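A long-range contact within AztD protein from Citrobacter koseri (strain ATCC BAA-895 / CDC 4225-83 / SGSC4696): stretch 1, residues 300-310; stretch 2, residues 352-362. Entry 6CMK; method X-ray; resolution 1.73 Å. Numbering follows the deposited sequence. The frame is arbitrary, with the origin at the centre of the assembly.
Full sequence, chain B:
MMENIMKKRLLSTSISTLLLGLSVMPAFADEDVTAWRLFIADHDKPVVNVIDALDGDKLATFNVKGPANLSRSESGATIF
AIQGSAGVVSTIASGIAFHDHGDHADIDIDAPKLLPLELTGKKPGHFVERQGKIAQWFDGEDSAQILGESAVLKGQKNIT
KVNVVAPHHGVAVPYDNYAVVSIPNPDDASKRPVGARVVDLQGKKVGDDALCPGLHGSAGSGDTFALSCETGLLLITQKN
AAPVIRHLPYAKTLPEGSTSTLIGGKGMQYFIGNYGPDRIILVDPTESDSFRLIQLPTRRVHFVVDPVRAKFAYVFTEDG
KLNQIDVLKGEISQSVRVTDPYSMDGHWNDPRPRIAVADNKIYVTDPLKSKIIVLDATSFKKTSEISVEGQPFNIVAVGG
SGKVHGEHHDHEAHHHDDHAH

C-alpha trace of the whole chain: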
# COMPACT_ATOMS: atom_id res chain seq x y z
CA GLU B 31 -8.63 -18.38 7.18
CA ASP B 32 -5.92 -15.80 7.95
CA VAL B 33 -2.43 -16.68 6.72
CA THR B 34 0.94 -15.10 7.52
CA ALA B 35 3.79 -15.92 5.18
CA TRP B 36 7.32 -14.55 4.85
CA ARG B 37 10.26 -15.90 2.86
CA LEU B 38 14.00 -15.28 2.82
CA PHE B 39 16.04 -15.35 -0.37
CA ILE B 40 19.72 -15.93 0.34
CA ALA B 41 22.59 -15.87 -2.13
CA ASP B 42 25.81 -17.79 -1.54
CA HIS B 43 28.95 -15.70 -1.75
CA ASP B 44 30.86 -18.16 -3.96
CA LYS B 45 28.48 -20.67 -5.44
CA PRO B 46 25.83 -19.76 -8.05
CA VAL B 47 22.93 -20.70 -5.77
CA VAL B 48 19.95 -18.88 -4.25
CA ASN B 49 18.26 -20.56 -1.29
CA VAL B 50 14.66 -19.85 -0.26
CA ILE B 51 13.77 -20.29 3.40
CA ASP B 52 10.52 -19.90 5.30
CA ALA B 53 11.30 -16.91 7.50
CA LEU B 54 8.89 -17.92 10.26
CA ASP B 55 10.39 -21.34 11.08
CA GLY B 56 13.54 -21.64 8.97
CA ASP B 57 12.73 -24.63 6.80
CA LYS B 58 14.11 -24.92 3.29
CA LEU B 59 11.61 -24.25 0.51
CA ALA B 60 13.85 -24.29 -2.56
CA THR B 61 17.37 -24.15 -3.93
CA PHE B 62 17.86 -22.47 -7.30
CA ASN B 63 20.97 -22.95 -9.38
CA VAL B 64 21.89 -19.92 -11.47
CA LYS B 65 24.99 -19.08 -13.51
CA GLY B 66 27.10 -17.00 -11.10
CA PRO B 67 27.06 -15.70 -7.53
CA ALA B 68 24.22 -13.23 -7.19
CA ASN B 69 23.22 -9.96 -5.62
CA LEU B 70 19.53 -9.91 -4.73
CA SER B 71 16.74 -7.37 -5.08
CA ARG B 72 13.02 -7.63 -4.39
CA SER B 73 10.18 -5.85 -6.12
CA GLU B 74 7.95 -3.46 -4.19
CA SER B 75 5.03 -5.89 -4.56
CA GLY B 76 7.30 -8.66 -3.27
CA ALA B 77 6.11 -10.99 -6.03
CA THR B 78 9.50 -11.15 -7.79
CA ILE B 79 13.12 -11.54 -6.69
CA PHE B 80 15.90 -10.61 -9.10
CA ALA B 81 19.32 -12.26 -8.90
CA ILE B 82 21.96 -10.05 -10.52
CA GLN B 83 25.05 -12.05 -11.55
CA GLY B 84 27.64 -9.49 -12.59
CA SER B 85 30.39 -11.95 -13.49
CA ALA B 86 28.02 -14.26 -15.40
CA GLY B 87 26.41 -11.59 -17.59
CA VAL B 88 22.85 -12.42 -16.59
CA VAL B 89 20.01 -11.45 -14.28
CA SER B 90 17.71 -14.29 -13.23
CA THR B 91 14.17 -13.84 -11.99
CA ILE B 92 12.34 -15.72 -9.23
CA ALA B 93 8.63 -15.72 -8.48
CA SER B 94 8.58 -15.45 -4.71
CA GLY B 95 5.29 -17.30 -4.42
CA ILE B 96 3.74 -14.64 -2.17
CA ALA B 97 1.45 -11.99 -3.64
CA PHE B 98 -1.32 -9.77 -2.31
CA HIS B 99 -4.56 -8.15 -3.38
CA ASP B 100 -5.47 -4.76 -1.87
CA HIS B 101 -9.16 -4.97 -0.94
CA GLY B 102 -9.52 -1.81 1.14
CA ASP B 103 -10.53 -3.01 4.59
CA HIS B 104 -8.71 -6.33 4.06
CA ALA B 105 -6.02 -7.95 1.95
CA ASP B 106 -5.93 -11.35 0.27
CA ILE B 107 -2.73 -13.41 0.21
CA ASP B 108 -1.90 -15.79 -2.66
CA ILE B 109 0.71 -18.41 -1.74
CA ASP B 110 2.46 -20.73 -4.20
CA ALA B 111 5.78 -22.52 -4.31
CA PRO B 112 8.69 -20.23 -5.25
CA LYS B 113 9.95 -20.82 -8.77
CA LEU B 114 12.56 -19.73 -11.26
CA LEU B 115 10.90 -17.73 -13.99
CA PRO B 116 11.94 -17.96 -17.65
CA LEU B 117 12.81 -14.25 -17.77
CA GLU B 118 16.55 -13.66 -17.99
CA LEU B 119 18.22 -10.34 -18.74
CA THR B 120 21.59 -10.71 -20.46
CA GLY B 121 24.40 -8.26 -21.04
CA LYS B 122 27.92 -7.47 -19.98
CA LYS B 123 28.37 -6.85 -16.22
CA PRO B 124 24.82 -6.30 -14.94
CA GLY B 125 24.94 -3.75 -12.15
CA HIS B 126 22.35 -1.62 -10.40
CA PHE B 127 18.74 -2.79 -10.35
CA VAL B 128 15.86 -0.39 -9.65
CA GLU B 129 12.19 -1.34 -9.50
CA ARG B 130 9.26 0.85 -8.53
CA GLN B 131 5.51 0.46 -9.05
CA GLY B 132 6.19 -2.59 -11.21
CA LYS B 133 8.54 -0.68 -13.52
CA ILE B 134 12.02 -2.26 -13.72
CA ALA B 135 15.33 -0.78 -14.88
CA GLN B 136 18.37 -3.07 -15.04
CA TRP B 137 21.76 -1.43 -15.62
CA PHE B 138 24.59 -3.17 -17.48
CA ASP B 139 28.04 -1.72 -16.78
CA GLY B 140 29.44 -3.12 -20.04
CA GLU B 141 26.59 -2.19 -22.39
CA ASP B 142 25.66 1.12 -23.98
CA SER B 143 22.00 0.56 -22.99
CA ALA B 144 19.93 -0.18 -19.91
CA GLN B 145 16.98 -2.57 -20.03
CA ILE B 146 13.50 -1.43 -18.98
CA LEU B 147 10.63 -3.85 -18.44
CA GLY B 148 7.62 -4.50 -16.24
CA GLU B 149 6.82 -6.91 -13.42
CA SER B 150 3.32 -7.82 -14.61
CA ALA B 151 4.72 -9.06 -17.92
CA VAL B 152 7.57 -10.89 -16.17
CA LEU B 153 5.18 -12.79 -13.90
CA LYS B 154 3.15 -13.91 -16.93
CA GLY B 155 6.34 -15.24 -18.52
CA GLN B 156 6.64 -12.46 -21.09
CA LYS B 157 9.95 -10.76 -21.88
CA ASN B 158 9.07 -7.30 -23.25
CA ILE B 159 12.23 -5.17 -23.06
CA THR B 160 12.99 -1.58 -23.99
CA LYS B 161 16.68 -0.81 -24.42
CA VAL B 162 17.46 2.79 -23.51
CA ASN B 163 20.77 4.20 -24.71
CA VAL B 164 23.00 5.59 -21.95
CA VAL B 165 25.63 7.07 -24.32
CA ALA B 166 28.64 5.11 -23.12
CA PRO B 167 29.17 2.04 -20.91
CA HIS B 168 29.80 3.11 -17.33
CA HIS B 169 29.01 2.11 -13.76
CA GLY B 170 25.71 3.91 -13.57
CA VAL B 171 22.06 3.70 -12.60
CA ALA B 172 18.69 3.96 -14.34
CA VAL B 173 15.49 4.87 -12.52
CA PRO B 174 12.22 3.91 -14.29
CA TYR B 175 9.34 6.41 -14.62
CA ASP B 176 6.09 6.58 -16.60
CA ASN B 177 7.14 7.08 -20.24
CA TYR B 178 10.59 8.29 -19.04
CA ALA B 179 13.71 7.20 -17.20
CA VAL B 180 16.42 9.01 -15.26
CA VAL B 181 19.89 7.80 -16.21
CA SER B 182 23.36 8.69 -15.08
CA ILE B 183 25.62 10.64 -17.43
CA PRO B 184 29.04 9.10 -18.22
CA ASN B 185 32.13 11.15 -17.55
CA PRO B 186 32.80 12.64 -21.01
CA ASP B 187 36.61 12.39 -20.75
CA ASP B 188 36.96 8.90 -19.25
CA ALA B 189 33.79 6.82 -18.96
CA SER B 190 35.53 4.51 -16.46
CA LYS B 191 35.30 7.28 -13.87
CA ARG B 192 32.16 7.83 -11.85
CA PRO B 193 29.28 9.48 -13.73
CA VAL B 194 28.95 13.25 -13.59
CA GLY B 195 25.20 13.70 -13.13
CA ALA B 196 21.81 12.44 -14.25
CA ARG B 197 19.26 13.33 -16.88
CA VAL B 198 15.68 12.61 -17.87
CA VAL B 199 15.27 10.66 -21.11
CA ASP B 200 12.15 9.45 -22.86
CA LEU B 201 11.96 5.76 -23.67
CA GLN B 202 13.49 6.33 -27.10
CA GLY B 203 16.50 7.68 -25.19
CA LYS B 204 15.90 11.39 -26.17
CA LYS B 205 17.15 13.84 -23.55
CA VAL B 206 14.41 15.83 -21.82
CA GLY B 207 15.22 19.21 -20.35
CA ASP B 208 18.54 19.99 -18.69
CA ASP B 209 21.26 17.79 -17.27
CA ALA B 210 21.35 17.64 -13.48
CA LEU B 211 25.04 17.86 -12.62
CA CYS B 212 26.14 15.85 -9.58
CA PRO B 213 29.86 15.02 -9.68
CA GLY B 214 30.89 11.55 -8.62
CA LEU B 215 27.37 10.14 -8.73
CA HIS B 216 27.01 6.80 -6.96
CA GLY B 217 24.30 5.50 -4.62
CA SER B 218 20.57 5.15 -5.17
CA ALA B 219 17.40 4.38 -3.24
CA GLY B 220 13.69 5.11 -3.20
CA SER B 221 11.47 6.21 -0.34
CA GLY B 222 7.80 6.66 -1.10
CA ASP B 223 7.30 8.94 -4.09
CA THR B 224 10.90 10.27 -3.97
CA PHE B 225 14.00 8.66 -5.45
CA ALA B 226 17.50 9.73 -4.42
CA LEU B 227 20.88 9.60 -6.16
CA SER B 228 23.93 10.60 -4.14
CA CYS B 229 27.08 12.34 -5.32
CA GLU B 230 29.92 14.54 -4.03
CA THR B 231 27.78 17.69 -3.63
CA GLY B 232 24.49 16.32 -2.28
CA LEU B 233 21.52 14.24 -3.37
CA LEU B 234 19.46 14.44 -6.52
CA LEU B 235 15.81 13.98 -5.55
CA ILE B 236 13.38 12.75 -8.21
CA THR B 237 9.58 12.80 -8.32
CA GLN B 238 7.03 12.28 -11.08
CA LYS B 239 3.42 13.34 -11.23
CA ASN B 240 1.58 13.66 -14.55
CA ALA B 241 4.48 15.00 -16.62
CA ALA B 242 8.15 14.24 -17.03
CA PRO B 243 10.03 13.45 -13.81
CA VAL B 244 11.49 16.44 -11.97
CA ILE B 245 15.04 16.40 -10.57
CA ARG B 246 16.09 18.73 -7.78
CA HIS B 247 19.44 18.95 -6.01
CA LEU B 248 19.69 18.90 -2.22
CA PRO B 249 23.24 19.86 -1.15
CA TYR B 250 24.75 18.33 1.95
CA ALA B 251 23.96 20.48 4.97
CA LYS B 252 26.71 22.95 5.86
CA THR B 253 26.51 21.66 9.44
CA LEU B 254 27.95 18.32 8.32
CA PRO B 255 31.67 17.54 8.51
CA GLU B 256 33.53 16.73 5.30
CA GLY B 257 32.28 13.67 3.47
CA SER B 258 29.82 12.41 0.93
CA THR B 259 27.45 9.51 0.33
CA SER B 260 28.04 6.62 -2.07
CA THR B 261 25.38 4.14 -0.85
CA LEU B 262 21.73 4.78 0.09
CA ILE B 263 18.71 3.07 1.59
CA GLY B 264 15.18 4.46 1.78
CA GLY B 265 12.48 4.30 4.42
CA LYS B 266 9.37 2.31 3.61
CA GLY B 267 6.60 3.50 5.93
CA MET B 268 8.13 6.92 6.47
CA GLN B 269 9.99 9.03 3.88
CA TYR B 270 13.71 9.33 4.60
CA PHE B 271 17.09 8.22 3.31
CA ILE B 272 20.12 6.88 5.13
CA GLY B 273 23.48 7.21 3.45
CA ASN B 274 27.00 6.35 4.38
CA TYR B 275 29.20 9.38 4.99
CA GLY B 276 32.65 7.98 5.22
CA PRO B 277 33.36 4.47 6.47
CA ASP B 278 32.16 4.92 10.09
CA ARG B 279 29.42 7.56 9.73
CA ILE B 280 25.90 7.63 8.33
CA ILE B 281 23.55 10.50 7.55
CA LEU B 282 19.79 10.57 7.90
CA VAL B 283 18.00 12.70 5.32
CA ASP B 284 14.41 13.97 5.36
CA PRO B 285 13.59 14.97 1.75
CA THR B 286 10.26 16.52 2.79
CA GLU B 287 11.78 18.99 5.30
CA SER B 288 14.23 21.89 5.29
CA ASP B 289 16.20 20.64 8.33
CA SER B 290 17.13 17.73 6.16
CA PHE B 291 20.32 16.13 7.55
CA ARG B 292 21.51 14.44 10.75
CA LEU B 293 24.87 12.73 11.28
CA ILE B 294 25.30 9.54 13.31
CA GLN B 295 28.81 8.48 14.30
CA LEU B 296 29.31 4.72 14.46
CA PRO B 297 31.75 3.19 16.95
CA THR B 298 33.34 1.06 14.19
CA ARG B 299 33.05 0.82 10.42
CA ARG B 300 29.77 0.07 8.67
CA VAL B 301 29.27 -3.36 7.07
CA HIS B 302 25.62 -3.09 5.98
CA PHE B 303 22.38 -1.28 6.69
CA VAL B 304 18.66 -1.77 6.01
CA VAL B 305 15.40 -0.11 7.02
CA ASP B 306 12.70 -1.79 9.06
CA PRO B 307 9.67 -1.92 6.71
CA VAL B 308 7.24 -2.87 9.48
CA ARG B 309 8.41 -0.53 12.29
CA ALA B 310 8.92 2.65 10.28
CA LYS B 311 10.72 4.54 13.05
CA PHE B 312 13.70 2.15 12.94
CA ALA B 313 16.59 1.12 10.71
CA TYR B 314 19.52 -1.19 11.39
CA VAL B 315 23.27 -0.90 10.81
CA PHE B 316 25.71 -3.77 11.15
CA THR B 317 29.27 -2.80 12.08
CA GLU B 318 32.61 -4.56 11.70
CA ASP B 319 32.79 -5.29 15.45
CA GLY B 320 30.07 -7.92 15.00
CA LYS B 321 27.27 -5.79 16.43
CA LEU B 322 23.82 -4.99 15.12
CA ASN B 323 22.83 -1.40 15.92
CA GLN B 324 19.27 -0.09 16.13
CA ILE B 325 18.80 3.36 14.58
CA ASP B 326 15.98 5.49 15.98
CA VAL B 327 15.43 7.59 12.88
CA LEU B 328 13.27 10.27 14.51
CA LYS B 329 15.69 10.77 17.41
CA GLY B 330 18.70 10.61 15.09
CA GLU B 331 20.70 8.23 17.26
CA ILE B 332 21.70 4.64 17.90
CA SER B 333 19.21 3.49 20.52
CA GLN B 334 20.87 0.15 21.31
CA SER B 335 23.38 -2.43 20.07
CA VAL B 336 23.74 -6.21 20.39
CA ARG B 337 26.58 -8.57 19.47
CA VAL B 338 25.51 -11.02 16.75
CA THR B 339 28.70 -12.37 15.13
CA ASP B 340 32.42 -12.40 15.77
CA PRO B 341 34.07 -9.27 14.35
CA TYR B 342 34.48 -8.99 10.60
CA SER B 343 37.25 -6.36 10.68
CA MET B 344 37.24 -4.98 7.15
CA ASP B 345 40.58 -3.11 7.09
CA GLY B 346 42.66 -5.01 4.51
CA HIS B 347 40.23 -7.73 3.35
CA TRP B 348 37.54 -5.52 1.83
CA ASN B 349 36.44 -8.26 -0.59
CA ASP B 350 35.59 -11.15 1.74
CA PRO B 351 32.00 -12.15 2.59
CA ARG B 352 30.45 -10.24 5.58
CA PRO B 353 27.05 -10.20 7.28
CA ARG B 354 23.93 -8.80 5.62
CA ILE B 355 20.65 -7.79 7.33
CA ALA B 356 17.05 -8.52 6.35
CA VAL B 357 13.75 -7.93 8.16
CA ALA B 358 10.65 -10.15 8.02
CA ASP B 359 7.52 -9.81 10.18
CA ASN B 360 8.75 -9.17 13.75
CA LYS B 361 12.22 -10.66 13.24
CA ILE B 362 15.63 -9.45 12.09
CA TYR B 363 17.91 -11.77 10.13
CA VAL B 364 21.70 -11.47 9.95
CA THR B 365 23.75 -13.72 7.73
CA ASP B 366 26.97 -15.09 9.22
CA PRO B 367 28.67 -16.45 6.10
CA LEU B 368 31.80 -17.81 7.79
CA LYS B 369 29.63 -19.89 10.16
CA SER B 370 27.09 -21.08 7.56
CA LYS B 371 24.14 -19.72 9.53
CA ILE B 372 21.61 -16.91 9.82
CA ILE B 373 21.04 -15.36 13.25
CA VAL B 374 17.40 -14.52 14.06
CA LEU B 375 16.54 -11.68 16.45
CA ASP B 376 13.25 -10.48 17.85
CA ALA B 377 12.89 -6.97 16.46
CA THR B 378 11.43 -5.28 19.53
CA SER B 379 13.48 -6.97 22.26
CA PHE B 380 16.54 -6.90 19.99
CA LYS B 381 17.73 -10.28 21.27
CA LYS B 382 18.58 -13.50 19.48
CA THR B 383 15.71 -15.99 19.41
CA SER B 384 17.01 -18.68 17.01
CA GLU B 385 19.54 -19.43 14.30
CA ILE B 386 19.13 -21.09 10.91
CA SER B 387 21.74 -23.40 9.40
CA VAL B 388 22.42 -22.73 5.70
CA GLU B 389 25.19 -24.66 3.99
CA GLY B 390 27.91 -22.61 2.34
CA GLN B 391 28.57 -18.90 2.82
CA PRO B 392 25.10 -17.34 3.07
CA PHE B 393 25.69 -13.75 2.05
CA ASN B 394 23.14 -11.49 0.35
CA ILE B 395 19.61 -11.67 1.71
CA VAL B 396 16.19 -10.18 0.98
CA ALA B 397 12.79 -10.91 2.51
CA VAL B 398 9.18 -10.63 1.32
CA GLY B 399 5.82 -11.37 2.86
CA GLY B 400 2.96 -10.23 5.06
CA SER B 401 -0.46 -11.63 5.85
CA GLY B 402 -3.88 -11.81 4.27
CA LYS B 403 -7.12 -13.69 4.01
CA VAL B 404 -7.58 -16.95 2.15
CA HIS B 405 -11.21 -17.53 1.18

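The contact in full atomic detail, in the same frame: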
# COMPACT_ATOMS: atom_id res chain seq x y z
N ARG B 300 31.04 0.63 9.12
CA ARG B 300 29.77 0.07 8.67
C ARG B 300 30.00 -1.11 7.71
O ARG B 300 30.81 -1.02 6.78
CB ARG B 300 28.96 1.16 7.98
CG ARG B 300 27.62 0.73 7.47
CD ARG B 300 26.94 1.89 6.76
NE ARG B 300 27.63 2.10 5.50
CZ ARG B 300 27.41 1.38 4.41
NH1 ARG B 300 26.46 0.45 4.40
NH2 ARG B 300 28.12 1.61 3.32
N VAL B 301 29.29 -2.20 7.96
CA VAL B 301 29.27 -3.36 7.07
C VAL B 301 28.04 -3.34 6.17
O VAL B 301 28.14 -3.62 4.97
CB VAL B 301 29.32 -4.66 7.90
CG1 VAL B 301 29.10 -5.89 7.00
CG2 VAL B 301 30.65 -4.78 8.66
N HIS B 302 26.87 -3.02 6.72
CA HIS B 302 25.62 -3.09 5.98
C HIS B 302 24.56 -2.28 6.72
O HIS B 302 24.67 -2.06 7.93
CB HIS B 302 25.17 -4.55 5.82
CG HIS B 302 24.05 -4.73 4.84
ND1 HIS B 302 22.91 -5.45 5.13
CD2 HIS B 302 23.91 -4.28 3.57
CE1 HIS B 302 22.12 -5.45 4.07
NE2 HIS B 302 22.70 -4.74 3.11
N PHE B 303 23.54 -1.82 6.00
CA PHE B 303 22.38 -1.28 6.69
C PHE B 303 21.11 -1.56 5.89
O PHE B 303 21.16 -1.82 4.68
CB PHE B 303 22.54 0.23 7.02
CG PHE B 303 22.96 1.15 5.88
CD1 PHE B 303 22.87 0.81 4.54
CD2 PHE B 303 23.48 2.40 6.21
CE1 PHE B 303 23.27 1.71 3.55
CE2 PHE B 303 23.88 3.30 5.24
CZ PHE B 303 23.77 2.95 3.90
N VAL B 304 19.98 -1.57 6.61
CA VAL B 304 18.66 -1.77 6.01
C VAL B 304 17.65 -1.02 6.86
O VAL B 304 17.88 -0.75 8.05
CB VAL B 304 18.23 -3.25 5.92
CG1 VAL B 304 19.23 -4.12 5.15
CG2 VAL B 304 17.97 -3.85 7.32
N VAL B 305 16.49 -0.71 6.26
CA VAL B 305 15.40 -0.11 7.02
C VAL B 305 14.49 -1.21 7.55
O VAL B 305 14.47 -2.34 7.05
CB VAL B 305 14.60 0.93 6.20
CG1 VAL B 305 15.54 1.98 5.60
CG2 VAL B 305 13.74 0.27 5.12
N ASP B 306 13.73 -0.89 8.58
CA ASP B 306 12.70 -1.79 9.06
C ASP B 306 11.41 -1.42 8.34
O ASP B 306 10.90 -0.31 8.54
CB ASP B 306 12.52 -1.69 10.57
CG ASP B 306 11.65 -2.80 11.14
OD1 ASP B 306 10.59 -3.13 10.54
OD2 ASP B 306 12.00 -3.34 12.21
N PRO B 307 10.88 -2.28 7.46
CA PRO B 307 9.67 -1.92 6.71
C PRO B 307 8.41 -1.96 7.53
O PRO B 307 7.42 -1.32 7.15
CB PRO B 307 9.64 -2.97 5.59
CG PRO B 307 10.35 -4.15 6.16
CD PRO B 307 11.39 -3.61 7.09
N VAL B 308 8.41 -2.70 8.64
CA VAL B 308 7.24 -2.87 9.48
C VAL B 308 7.19 -1.80 10.58
O VAL B 308 6.13 -1.21 10.82
CB VAL B 308 7.24 -4.30 10.08
CG1 VAL B 308 6.07 -4.49 11.04
CG2 VAL B 308 7.19 -5.34 8.98
N ARG B 309 8.31 -1.57 11.26
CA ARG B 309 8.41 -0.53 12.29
C ARG B 309 9.14 0.65 11.65
O ARG B 309 10.37 0.75 11.67
CB ARG B 309 9.12 -1.06 13.53
CG ARG B 309 8.36 -2.18 14.23
CD ARG B 309 9.31 -3.20 14.85
NE ARG B 309 9.88 -4.02 13.79
CZ ARG B 309 9.32 -5.12 13.29
NH1 ARG B 309 8.17 -5.59 13.80
NH2 ARG B 309 9.91 -5.77 12.31
N ALA B 310 8.36 1.58 11.11
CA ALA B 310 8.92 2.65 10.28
C ALA B 310 9.88 3.57 11.03
O ALA B 310 10.66 4.26 10.37
CB ALA B 310 7.79 3.50 9.69
N ARG B 352 30.86 -10.92 4.36
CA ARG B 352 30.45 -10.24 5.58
C ARG B 352 28.95 -10.32 5.77
O ARG B 352 28.20 -10.52 4.81
CB ARG B 352 30.91 -8.78 5.59
CG ARG B 352 32.41 -8.67 5.44
CD ARG B 352 32.98 -7.45 6.11
NE ARG B 352 34.40 -7.35 5.81
CZ ARG B 352 34.87 -7.00 4.62
NH1 ARG B 352 34.04 -6.72 3.62
NH2 ARG B 352 36.18 -6.94 4.42
N PRO B 353 28.48 -10.15 7.00
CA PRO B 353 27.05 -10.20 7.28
C PRO B 353 26.21 -9.22 6.48
O PRO B 353 26.65 -8.12 6.12
CB PRO B 353 26.99 -9.88 8.78
CG PRO B 353 28.27 -10.47 9.29
CD PRO B 353 29.28 -10.12 8.24
N ARG B 354 24.96 -9.63 6.22
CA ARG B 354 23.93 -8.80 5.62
C ARG B 354 22.65 -8.96 6.44
O ARG B 354 22.40 -10.03 7.00
CB ARG B 354 23.67 -9.20 4.15
CG ARG B 354 24.90 -9.02 3.23
CD ARG B 354 25.18 -7.53 3.08
NE ARG B 354 26.24 -7.19 2.15
CZ ARG B 354 27.50 -6.92 2.48
NH1 ARG B 354 27.89 -6.96 3.74
NH2 ARG B 354 28.37 -6.59 1.53
N ILE B 355 21.87 -7.87 6.53
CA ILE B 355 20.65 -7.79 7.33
C ILE B 355 19.42 -7.89 6.44
O ILE B 355 19.37 -7.27 5.37
CB ILE B 355 20.58 -6.47 8.13
CG1 ILE B 355 21.91 -6.06 8.77
CG2 ILE B 355 19.49 -6.57 9.18
CD1 ILE B 355 21.91 -4.56 9.15
N ALA B 356 18.41 -8.63 6.89
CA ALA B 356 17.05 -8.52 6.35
C ALA B 356 16.05 -8.47 7.49
O ALA B 356 16.34 -8.84 8.62
CB ALA B 356 16.70 -9.70 5.42
N VAL B 357 14.84 -8.00 7.18
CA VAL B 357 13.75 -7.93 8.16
C VAL B 357 12.53 -8.63 7.58
O VAL B 357 12.14 -8.37 6.44
CB VAL B 357 13.40 -6.47 8.52
CG1 VAL B 357 12.34 -6.46 9.63
CG2 VAL B 357 14.63 -5.70 8.97
N ALA B 358 11.90 -9.49 8.39
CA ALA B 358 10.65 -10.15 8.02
C ALA B 358 9.77 -10.23 9.25
O ALA B 358 10.20 -10.71 10.29
CB ALA B 358 10.88 -11.55 7.45
N ASP B 359 8.53 -9.75 9.11
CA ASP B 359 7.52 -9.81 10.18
C ASP B 359 8.11 -9.12 11.41
O ASP B 359 8.49 -7.94 11.31
CB ASP B 359 7.08 -11.26 10.38
CG ASP B 359 5.73 -11.38 11.06
OD1 ASP B 359 4.97 -10.39 11.05
OD2 ASP B 359 5.44 -12.46 11.60
N ASN B 360 8.23 -9.79 12.54
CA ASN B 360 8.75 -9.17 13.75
C ASN B 360 10.15 -9.69 14.09
O ASN B 360 10.54 -9.74 15.26
CB ASN B 360 7.79 -9.40 14.91
CG ASN B 360 6.42 -8.79 14.64
OD1 ASN B 360 6.31 -7.78 13.92
ND2 ASN B 360 5.38 -9.39 15.20
N LYS B 361 10.91 -10.07 13.06
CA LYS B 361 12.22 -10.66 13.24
C LYS B 361 13.24 -9.97 12.34
O LYS B 361 12.92 -9.49 11.24
CB LYS B 361 12.20 -12.16 12.92
CG LYS B 361 11.43 -12.98 13.92
CD LYS B 361 11.25 -14.40 13.44
CE LYS B 361 10.80 -15.32 14.56
NZ LYS B 361 10.89 -16.75 14.17
N ILE B 362 14.47 -9.95 12.82
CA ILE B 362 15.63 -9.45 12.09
C ILE B 362 16.55 -10.62 11.82
O ILE B 362 16.76 -11.48 12.68
CB ILE B 362 16.36 -8.35 12.88
CG1 ILE B 362 15.41 -7.20 13.24
CG2 ILE B 362 17.53 -7.82 12.05
CD1 ILE B 362 15.98 -6.27 14.28
O HOH W 1 30.33 -5.38 3.72

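Strand 300-305 and strand 355-358 run in nearly the same direction, their axes 22° apart and 6.8 Å from each other at closest approach. No backbone-to-backbone hydrogen bond joins the two stretches, so side chains carry the contact, which buries 654 Å² summed over both sides.

Arg 300 lies out of reach, and the contact begins at Val 301. Its CB points toward stretch 2, and CG1 packs 3.7 Å from CB of Arg 352 and 3.4 Å from the carbonyl O of Pro 353. The backbone O of Val 301 is tied across by water 1, which donates to it at 3.1 Å and accepts from NH1 of Arg 354 at 2.9 Å. That same NH1 of Arg 354 also donates to O of Pro 353 (2.9 Å, 155°), which helps hold the guanidinium beside Val 301.

His 302 is engaged in two distinct ways. At the ring edge, the backbone N of Ile 355 donates to ND1 of His 302 over 3.0 Å; the 171° angle is almost linear, and acceptance here requires ND1 to be unprotonated. Over one face, CD of Arg 354 sits 3.5 Å from the centroid of the His 302 ring and 10° off its normal, a well-centred CH-pi contact.

Phe 303 points away, in keeping with strand alternation, and contributes little. Val 304 turns back toward stretch 2: its CG1 lies 3.2 Å from O of Ile 355, while its CG2 meets CG2 of Ile 355 at 3.6 Å and CG2 of Val 357 at 4.2 Å.

Beyond the strand, Asp 306 organises the following loop. Its OD1 accepts from N of Val 308 and from N of Arg 309, both at 2.9 Å, and its OD2 forms a salt bridge with NE of Arg 309 at 2.7 Å. Pro 307 adds an apolar contact, CD to CB of Val 357 at 3.8 Å.

Arg 309 closes the contact. Its CA-to-CB bond points sideways, yet the guanidinium reaches the type II' turn from Ala 358 to Lys 361. NH2 of Arg 309 donates to O of Asp 359 (2.8 Å, 170°), and NH1 of Arg 309 donates to OD1 of Asn 360 (2.9 Å, 138°), the latter noticeably more bent. Both acceptors lie near the guanidinium plane, where its N-H bonds point. Asp 306 thus braces the arginine from within stretch 1 while the turn receives its end.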